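Local coordinates for photosystem II assembly protein Ycf48 (Thermosynechococcus elongatus, PDB 5OJ5) that probably assists the early assembly of photosystem II and the replacement of photodamaged D1, and binds the C-terminal extension of the D1 precursor, at residues A176-L188 / R202-W216. Residues are numbered along the deposited sequence; the frame is centred on the assembly and turned at random.
Sequences ALVQEAIGVMRNL and RGSFYSTWEPGQTAW
The indole of W216 lies between I182 and W209, an example of how a propeller blade is fitted to its neighbour: L177 and V178, on the last strand of the preceding blade, and I182, on the connecting link, pack on W209 and W216. CD1 of I182 sits almost squarely over the five-membered ring of W216, 3.7 Å from its centroid and 4° off the normal, a CH-pi contact; CB of W209 backs the opposite face. With chi1 at 61°, CG1 of I182 stands between the backbone N and the carbonyl carbon, and the extended chain carries CD1 over the ring, while CG2 reaches W216 CD1. At the six-membered end, within the blade, L188 CD1 meets the edge of W216 at CH2, 3.9 Å away, and M185 SD adds an oblique Met-aromatic contact. The indole NH is satisfied by the carbonyl of G162 on the preceding blade.

V178 wedges its two methyls between the tryptophans, CG1 against W216 CD1 and CG2 3.2 Å from W209 NE1, a tight fit. L177 CD1 comes obliquely to W209 CH2. Waters stitch the outer border: one joins the carbonyls of L177 and Q213, another links E180 O to W216 N. This is a blade-to-blade interface of the seven-bladed beta-propeller, formed against part of the Arg-rich patch.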
ATOM      1  N   ALA A 176     -12.216  19.301  -7.290  1.00 15.16           N
ATOM      2  CA  ALA A 176     -12.634  18.627  -6.077  1.00 15.65           C
ATOM      3  C   ALA A 176     -13.744  17.646  -6.394  1.00 15.71           C
ATOM      4  O   ALA A 176     -14.776  18.012  -6.969  1.00 20.18           O
ATOM      5  CB  ALA A 176     -13.089  19.666  -5.062  1.00 19.83           C
ATOM      6  N   LEU A 177     -13.532  16.394  -6.069  1.00 13.60           N
ATOM      7  CA  LEU A 177     -14.554  15.368  -6.170  1.00 13.83           C
ATOM      8  C   LEU A 177     -15.237  15.136  -4.844  1.00 13.93           C
ATOM      9  O   LEU A 177     -16.454  14.939  -4.822  1.00 15.14           O
ATOM     10  CB  LEU A 177     -13.967  14.049  -6.667  1.00 14.80           C
ATOM     11  CG  LEU A 177     -13.207  14.146  -7.977  1.00 16.49           C
ATOM     12  CD1 LEU A 177     -12.699  12.769  -8.330  1.00 17.45           C
ATOM     13  CD2 LEU A 177     -14.019  14.746  -9.058  1.00 19.35           C
ATOM     14  N   VAL A 178     -14.478  15.184  -3.749  1.00 13.36           N
ATOM     15  CA  VAL A 178     -15.029  15.050  -2.404  1.00 13.40           C
ATOM     16  C   VAL A 178     -14.337  16.088  -1.543  1.00 13.01           C
ATOM     17  O   VAL A 178     -13.107  16.080  -1.428  1.00 14.29           O
ATOM     18  CB  VAL A 178     -14.799  13.646  -1.802  1.00 14.19           C
ATOM     19  CG1 VAL A 178     -15.238  13.592  -0.332  1.00 15.25           C
ATOM     20  CG2 VAL A 178     -15.520  12.582  -2.617  1.00 16.27           C
ATOM     21  N   GLN A 179     -15.128  16.967  -0.908  1.00 14.19           N
ATOM     22  CA  GLN A 179     -14.602  17.952   0.029  1.00 15.74           C
ATOM     23  C   GLN A 179     -15.065  17.712   1.446  1.00 14.67           C
ATOM     24  O   GLN A 179     -14.620  18.425   2.357  1.00 17.56           O
ATOM     25  CB  GLN A 179     -15.062  19.361  -0.374  1.00 19.33           C
ATOM     26  CG  GLN A 179     -14.484  19.763  -1.691  1.00 21.33           C
ATOM     27  CD  GLN A 179     -14.750  21.202  -2.038  1.00 25.97           C
ATOM     28  OE1 GLN A 179     -14.114  22.094  -1.504  1.00 28.99           O
ATOM     29  NE2 GLN A 179     -15.669  21.428  -2.965  1.00 28.70           N
ATOM     30  N   GLU A 180     -15.906  16.708   1.686  1.00 13.49           N
ATOM     31  CA  GLU A 180     -16.410  16.437   3.041  1.00 13.65           C
ATOM     32  C   GLU A 180     -15.407  15.514   3.711  1.00 13.22           C
ATOM     33  O   GLU A 180     -15.356  14.307   3.423  1.00 13.88           O
ATOM     34  CB  GLU A 180     -17.793  15.792   2.952  1.00 17.65           C
ATOM     35  CG  GLU A 180     -18.825  16.651   2.328  1.00 27.76           C
ATOM     36  CD  GLU A 180     -19.298  16.104   1.012  1.00 36.88           C
ATOM     37  OE1 GLU A 180     -20.542  16.081   0.816  1.00 39.69           O
ATOM     38  OE2 GLU A 180     -18.413  15.737   0.175  1.00 39.72           O
ATOM     39  N   ALA A 181     -14.560  16.086   4.555  1.00 12.58           N
ATOM     40  CA  ALA A 181     -13.499  15.327   5.214  1.00 12.25           C
ATOM     41  C   ALA A 181     -14.068  14.338   6.223  1.00 12.11           C
ATOM     42  O   ALA A 181     -15.088  14.606   6.868  1.00 13.68           O
ATOM     43  CB  ALA A 181     -12.574  16.324   5.919  1.00 14.11           C
ATOM     44  N   ILE A 182     -13.340  13.235   6.430  1.00 12.22           N
ATOM     45  CA  ILE A 182     -13.756  12.104   7.268  1.00 12.31           C
ATOM     46  C   ILE A 182     -12.787  11.763   8.399  1.00 14.50           C
ATOM     47  O   ILE A 182     -12.817  10.618   8.922  1.00 16.44           O
ATOM     48  CB  ILE A 182     -14.033  10.851   6.426  1.00 12.31           C
ATOM     49  CG1 ILE A 182     -12.780  10.396   5.658  1.00 12.39           C
ATOM     50  CG2 ILE A 182     -15.202  11.106   5.507  1.00 14.45           C
ATOM     51  CD1 ILE A 182     -12.934   8.985   5.034  1.00 13.36           C
ATOM     52  N   GLY A 183     -11.962  12.691   8.824  1.00 15.07           N
ATOM     53  CA  GLY A 183     -10.985  12.377   9.865  1.00 13.72           C
ATOM     54  C   GLY A 183      -9.819  11.611   9.288  1.00 11.31           C
ATOM     55  O   GLY A 183      -9.794  11.240   8.100  1.00 11.82           O
ATOM     56  N   VAL A 184      -8.779  11.460  10.094  1.00 11.29           N
ATOM     57  CA  VAL A 184      -7.527  10.887   9.591  1.00 11.48           C
ATOM     58  C   VAL A 184      -7.689   9.405   9.395  1.00 12.36           C
ATOM     59  O   VAL A 184      -7.871   8.663  10.341  1.00 17.75           O
ATOM     60  CB  VAL A 184      -6.360  11.229  10.533  1.00 14.38           C
ATOM     61  CG1 VAL A 184      -5.069  10.654   9.968  1.00 16.50           C
ATOM     62  CG2 VAL A 184      -6.188  12.764  10.709  1.00 16.75           C
ATOM     63  N   MET A 185      -7.577   8.950   8.180  1.00 11.19           N
ATOM     64  CA  MET A 185      -7.797   7.542   7.866  1.00 10.95           C
ATOM     65  C   MET A 185      -6.666   6.691   8.410  1.00 10.62           C
ATOM     66  O   MET A 185      -5.495   7.018   8.267  1.00 12.13           O
ATOM     67  CB  MET A 185      -7.814   7.422   6.327  1.00 13.09           C
ATOM     68  CG  MET A 185      -8.901   8.235   5.632  1.00 14.02           C
ATOM     69  SD  MET A 185      -8.874   8.224   3.863  1.00 14.66           S
ATOM     70  CE  MET A 185      -7.282   8.899   3.538  1.00 17.08           C
ATOM     71  N   ARG A 186      -7.011   5.553   8.998  1.00 10.33           N
ATOM     72  CA  ARG A 186      -6.039   4.581   9.462  1.00 10.89           C
ATOM     73  C   ARG A 186      -5.380   3.829   8.299  1.00  9.90           C
ATOM     74  O   ARG A 186      -4.217   3.421   8.386  1.00 11.98           O
ATOM     75  CB  ARG A 186      -6.759   3.578  10.393  1.00 12.37           C
ATOM     76  CG  ARG A 186      -5.855   2.614  11.093  1.00 15.24           C
ATOM     77  CD  ARG A 186      -6.663   1.728  11.983  1.00 14.97           C
ATOM     78  NE  ARG A 186      -5.847   1.025  12.948  1.00 18.84           N
ATOM     79  CZ  ARG A 186      -5.635   1.371  14.222  1.00 24.33           C
ATOM     80  NH1 ARG A 186      -6.155   2.462  14.802  1.00 27.33           N
ATOM     81  NH2 ARG A 186      -4.848   0.586  14.951  1.00 26.85           N
ATOM     82  N   ASN A 187      -6.104   3.626   7.210  1.00  9.47           N
ATOM     83  CA  ASN A 187      -5.613   2.911   6.041  1.00  9.25           C
ATOM     84  C   ASN A 187      -6.543   3.272   4.900  1.00  9.24           C
ATOM     85  O   ASN A 187      -7.698   3.651   5.127  1.00  9.22           O
ATOM     86  CB  ASN A 187      -5.535   1.387   6.270  1.00  9.57           C
ATOM     87  CG  ASN A 187      -4.161   0.927   6.696  1.00 10.97           C
ATOM     88  OD1 ASN A 187      -3.164   1.306   6.085  1.00 13.12           O
ATOM     89  ND2 ASN A 187      -4.090   0.071   7.708  1.00 11.47           N
ATOM     90  N   LEU A 188      -6.027   3.134   3.677  1.00  9.35           N
ATOM     91  CA  LEU A 188      -6.721   3.506   2.457  1.00  9.23           C
ATOM     92  C   LEU A 188      -6.261   2.571   1.358  1.00  9.99           C
ATOM     93  O   LEU A 188      -5.057   2.395   1.177  1.00 11.97           O
ATOM     94  CB  LEU A 188      -6.347   4.956   2.099  1.00 11.26           C
ATOM     95  CG  LEU A 188      -6.872   5.505   0.786  1.00 10.62           C
ATOM     96  CD1 LEU A 188      -8.385   5.593   0.758  1.00 11.07           C
ATOM     97  CD2 LEU A 188      -6.255   6.873   0.499  1.00 12.55           C
ATOM     98  N   ARG A 202      -9.634   5.091  14.512  1.00 12.27           N
ATOM     99  CA  ARG A 202      -9.496   4.117  15.576  1.00 13.22           C
ATOM    100  C   ARG A 202     -10.142   2.799  15.216  1.00 12.65           C
ATOM    101  O   ARG A 202     -10.353   1.943  16.094  1.00 15.11           O
ATOM    102  CB  ARG A 202     -10.034   4.691  16.903  1.00 15.54           C
ATOM    103  CG  ARG A 202      -9.376   6.034  17.251  1.00 18.62           C
ATOM    104  CD  ARG A 202      -7.902   5.903  17.539  1.00 25.92           C
ATOM    105  NE  ARG A 202      -7.703   5.142  18.771  1.00 31.96           N
ATOM    106  CZ  ARG A 202      -7.687   5.652  20.004  1.00 35.48           C
ATOM    107  NH1 ARG A 202      -7.842   6.958  20.238  1.00 35.72           N
ATOM    108  NH2 ARG A 202      -7.518   4.828  21.022  1.00 38.53           N
ATOM    109  N   GLY A 203     -10.442   2.592  13.934  1.00 11.69           N
ATOM    110  CA  GLY A 203     -10.984   1.326  13.481  1.00 12.29           C
ATOM    111  C   GLY A 203     -12.403   1.046  13.906  1.00 11.29           C
ATOM    112  O   GLY A 203     -12.833  -0.119  13.819  1.00 12.11           O
ATOM    113  N   SER A 204     -13.172   2.061  14.303  1.00 11.73           N
ATOM    114  CA  SER A 204     -14.561   1.818  14.684  0.84 11.64           C
ATOM    115  C   SER A 204     -15.416   1.411  13.510  1.00 11.42           C
ATOM    116  O   SER A 204     -16.375   0.650  13.675  1.00 13.31           O
ATOM    117  CB  SER A 204     -15.154   3.061  15.330  0.84 12.98           C
ATOM    118  OG  SER A 204     -14.631   3.263  16.634  0.84 14.59           O
ATOM    119  N   PHE A 205     -15.119   1.959  12.310  1.00 11.46           N
ATOM    120  CA  PHE A 205     -15.934   1.711  11.133  1.00 11.70           C
ATOM    121  C   PHE A 205     -15.078   1.936   9.887  1.00 10.01           C
ATOM    122  O   PHE A 205     -13.878   2.197   9.983  1.00 10.15           O
ATOM    123  CB  PHE A 205     -17.273   2.440  11.222  1.00 13.65           C
ATOM    124  CG  PHE A 205     -17.158   3.929  11.320  1.00 13.78           C
ATOM    125  CD1 PHE A 205     -16.927   4.692  10.175  1.00 14.34           C
ATOM    126  CD2 PHE A 205     -17.267   4.592  12.549  1.00 15.75           C
ATOM    127  CE1 PHE A 205     -16.840   6.079  10.248  1.00 16.28           C
ATOM    128  CE2 PHE A 205     -17.173   5.978  12.613  1.00 17.32           C
ATOM    129  CZ  PHE A 205     -16.924   6.703  11.473  1.00 17.26           C
ATOM    130  N   TYR A 206     -15.678   1.782   8.704  1.00 10.23           N
ATOM    131  CA  TYR A 206     -14.973   2.048   7.464  1.00 10.49           C
ATOM    132  C   TYR A 206     -15.884   2.848   6.567  1.00 10.67           C
ATOM    133  O   TYR A 206     -17.084   2.964   6.811  1.00 11.88           O
ATOM    134  CB  TYR A 206     -14.472   0.758   6.812  1.00 10.93           C
ATOM    135  CG  TYR A 206     -15.532  -0.158   6.260  1.00 10.80           C
ATOM    136  CD1 TYR A 206     -15.852  -0.163   4.882  1.00 11.58           C
ATOM    137  CD2 TYR A 206     -16.190  -1.085   7.065  1.00 11.65           C
ATOM    138  CE1 TYR A 206     -16.796  -1.020   4.365  1.00 12.50           C
ATOM    139  CE2 TYR A 206     -17.150  -1.952   6.530  1.00 13.27           C
ATOM    140  CZ  TYR A 206     -17.430  -1.910   5.177  1.00 12.95           C
ATOM    141  OH  TYR A 206     -18.378  -2.784   4.684  1.00 15.94           O
ATOM    142  N   SER A 207     -15.284   3.383   5.512  1.00  9.72           N
ATOM    143  CA  SER A 207     -16.010   4.183   4.541  1.00 10.68           C
ATOM    144  C   SER A 207     -15.594   3.761   3.136  1.00 10.15           C
ATOM    145  O   SER A 207     -14.455   3.346   2.910  1.00 10.38           O
ATOM    146  CB  SER A 207     -15.773   5.667   4.711  1.00 12.88           C
ATOM    147  OG  SER A 207     -16.148   6.062   6.037  1.00 13.86           O
ATOM    148  N   THR A 208     -16.515   3.893   2.185  1.00 10.66           N
ATOM    149  CA  THR A 208     -16.231   3.623   0.781  1.00 11.18           C
ATOM    150  C   THR A 208     -16.588   4.821  -0.087  1.00 10.49           C
ATOM    151  O   THR A 208     -17.470   5.621   0.252  1.00 11.71           O
ATOM    152  CB  THR A 208     -16.967   2.369   0.279  1.00 13.03           C
ATOM    153  OG1 THR A 208     -18.376   2.543   0.459  1.00 14.56           O
ATOM    154  CG2 THR A 208     -16.523   1.099   1.003  1.00 15.86           C
ATOM    155  N   TRP A 209     -15.911   4.911  -1.226  1.00 10.96           N
ATOM    156  CA  TRP A 209     -16.235   5.948  -2.206  1.00 11.58           C
ATOM    157  C   TRP A 209     -16.041   5.377  -3.586  1.00 12.73           C
ATOM    158  O   TRP A 209     -15.096   4.643  -3.826  1.00 13.33           O
ATOM    159  CB  TRP A 209     -15.335   7.180  -2.023  1.00 12.16           C
ATOM    160  CG  TRP A 209     -15.620   8.244  -3.066  1.00 13.10           C
ATOM    161  CD1 TRP A 209     -16.589   9.177  -3.018  1.00 14.67           C
ATOM    162  CD2 TRP A 209     -14.940   8.410  -4.323  1.00 13.37           C
ATOM    163  NE1 TRP A 209     -16.539   9.956  -4.173  1.00 15.87           N
ATOM    164  CE2 TRP A 209     -15.519   9.511  -4.965  1.00 15.10           C
ATOM    165  CE3 TRP A 209     -13.880   7.748  -4.936  1.00 16.41           C
ATOM    166  CZ2 TRP A 209     -15.079   9.961  -6.222  1.00 17.37           C
ATOM    167  CZ3 TRP A 209     -13.446   8.197  -6.179  1.00 19.34           C
ATOM    168  CH2 TRP A 209     -14.039   9.290  -6.782  1.00 19.17           C
ATOM    169  N   GLU A 210     -16.912   5.761  -4.512  1.00 14.32           N
ATOM    170  CA  GLU A 210     -16.688   5.460  -5.918  1.00 18.82           C
ATOM    171  C   GLU A 210     -17.037   6.683  -6.734  1.00 20.63           C
ATOM    172  O   GLU A 210     -17.840   7.513  -6.312  1.00 20.54           O
ATOM    173  CB  GLU A 210     -17.496   4.272  -6.428  1.00 21.40           C
ATOM    174  CG  GLU A 210     -18.933   4.414  -6.311  1.00 26.36           C
ATOM    175  CD  GLU A 210     -19.607   3.189  -6.900  1.00 32.63           C
ATOM    176  OE1 GLU A 210     -19.493   2.942  -8.127  1.00 35.54           O
ATOM    177  OE2 GLU A 210     -20.214   2.451  -6.116  1.00 36.07           O
ATOM    178  N   PRO A 211     -16.464   6.792  -7.942  1.00 24.61           N
ATOM    179  CA  PRO A 211     -16.728   7.936  -8.812  1.00 25.82           C
ATOM    180  C   PRO A 211     -18.214   8.153  -8.954  1.00 26.56           C
ATOM    181  O   PRO A 211     -18.991   7.197  -9.108  1.00 28.64           O
ATOM    182  CB  PRO A 211     -16.096   7.506 -10.134  1.00 28.31           C
ATOM    183  CG  PRO A 211     -14.942   6.686  -9.707  1.00 29.90           C
ATOM    184  CD  PRO A 211     -15.372   5.957  -8.452  1.00 28.51           C
ATOM    185  N   GLY A 212     -18.602   9.420  -8.919  1.00 29.25           N
ATOM    186  CA  GLY A 212     -19.973   9.799  -8.960  1.00 32.45           C
ATOM    187  C   GLY A 212     -20.543  10.145  -7.612  1.00 32.47           C
ATOM    188  O   GLY A 212     -21.476  10.939  -7.528  1.00 33.93           O
ATOM    189  N   GLN A 213     -20.003   9.555  -6.547  1.00 27.90           N
ATOM    190  CA  GLN A 213     -20.473   9.865  -5.208  1.00 27.83           C
ATOM    191  C   GLN A 213     -19.910  11.222  -4.793  1.00 27.20           C
ATOM    192  O   GLN A 213     -18.759  11.553  -5.099  1.00 26.48           O
ATOM    193  CB  GLN A 213     -19.932   8.816  -4.237  1.00 25.73           C
ATOM    194  CG  GLN A 213     -20.823   7.714  -3.751  1.00 29.01           C
ATOM    195  CD  GLN A 213     -19.984   6.728  -2.871  1.00 27.85           C
ATOM    196  OE1 GLN A 213     -19.485   5.768  -3.388  1.00 29.67           O
ATOM    197  NE2 GLN A 213     -19.807   7.002  -1.541  1.00 25.57           N
ATOM    198  N   THR A 214     -20.688  11.996  -4.055  1.00 29.17           N
ATOM    199  CA  THR A 214     -20.154  13.274  -3.607  1.00 27.93           C
ATOM    200  C   THR A 214     -19.564  13.249  -2.206  1.00 23.56           C
ATOM    201  O   THR A 214     -19.015  14.260  -1.775  1.00 23.85           O
ATOM    202  CB  THR A 214     -21.190  14.389  -3.706  1.00 30.47           C
ATOM    203  OG1 THR A 214     -22.275  14.099  -2.820  1.00 32.98           O
ATOM    204  CG2 THR A 214     -21.689  14.519  -5.114  1.00 32.74           C
ATOM    205  N   ALA A 215     -19.654  12.126  -1.503  1.00 19.55           N
ATOM    206  CA  ALA A 215     -19.126  11.997  -0.160  1.00 16.50           C
ATOM    207  C   ALA A 215     -18.819  10.525   0.049  1.00 13.97           C
ATOM    208  O   ALA A 215     -19.371   9.665  -0.638  1.00 15.69           O
ATOM    209  CB  ALA A 215     -20.156  12.456   0.886  1.00 19.90           C
ATOM    210  N   TRP A 216     -17.975  10.247   1.022  1.00 12.17           N
ATOM    211  CA  TRP A 216     -17.760   8.863   1.451  1.00 10.93           C
ATOM    212  C   TRP A 216     -19.035   8.313   2.085  1.00 11.94           C
ATOM    213  O   TRP A 216     -19.802   9.040   2.723  1.00 13.86           O
ATOM    214  CB  TRP A 216     -16.651   8.840   2.517  1.00 11.24           C
ATOM    215  CG  TRP A 216     -15.276   9.160   1.972  1.00 10.44           C
ATOM    216  CD1 TRP A 216     -14.739  10.395   1.831  1.00 11.11           C
ATOM    217  CD2 TRP A 216     -14.298   8.242   1.533  1.00  9.75           C
ATOM    218  NE1 TRP A 216     -13.461  10.306   1.335  1.00 11.85           N
ATOM    219  CE2 TRP A 216     -13.171   8.987   1.142  1.00 10.58           C
ATOM    220  CE3 TRP A 216     -14.237   6.852   1.466  1.00 11.16           C
ATOM    221  CZ2 TRP A 216     -11.997   8.376   0.704  1.00 12.09           C
ATOM    222  CZ3 TRP A 216     -13.055   6.249   0.989  1.00 12.05           C
ATOM    223  CH2 TRP A 216     -11.964   7.012   0.635  1.00 12.13           C
TER
HETATM  224  O   HOH W   1     -17.813  13.468  -6.647  1.00 23.49           O
HETATM  225  O   HOH W   2     -18.823  16.521  -3.786  1.00 44.73           O
HETATM  226  O   HOH W   3     -17.295  12.372   2.857  1.00 18.48           O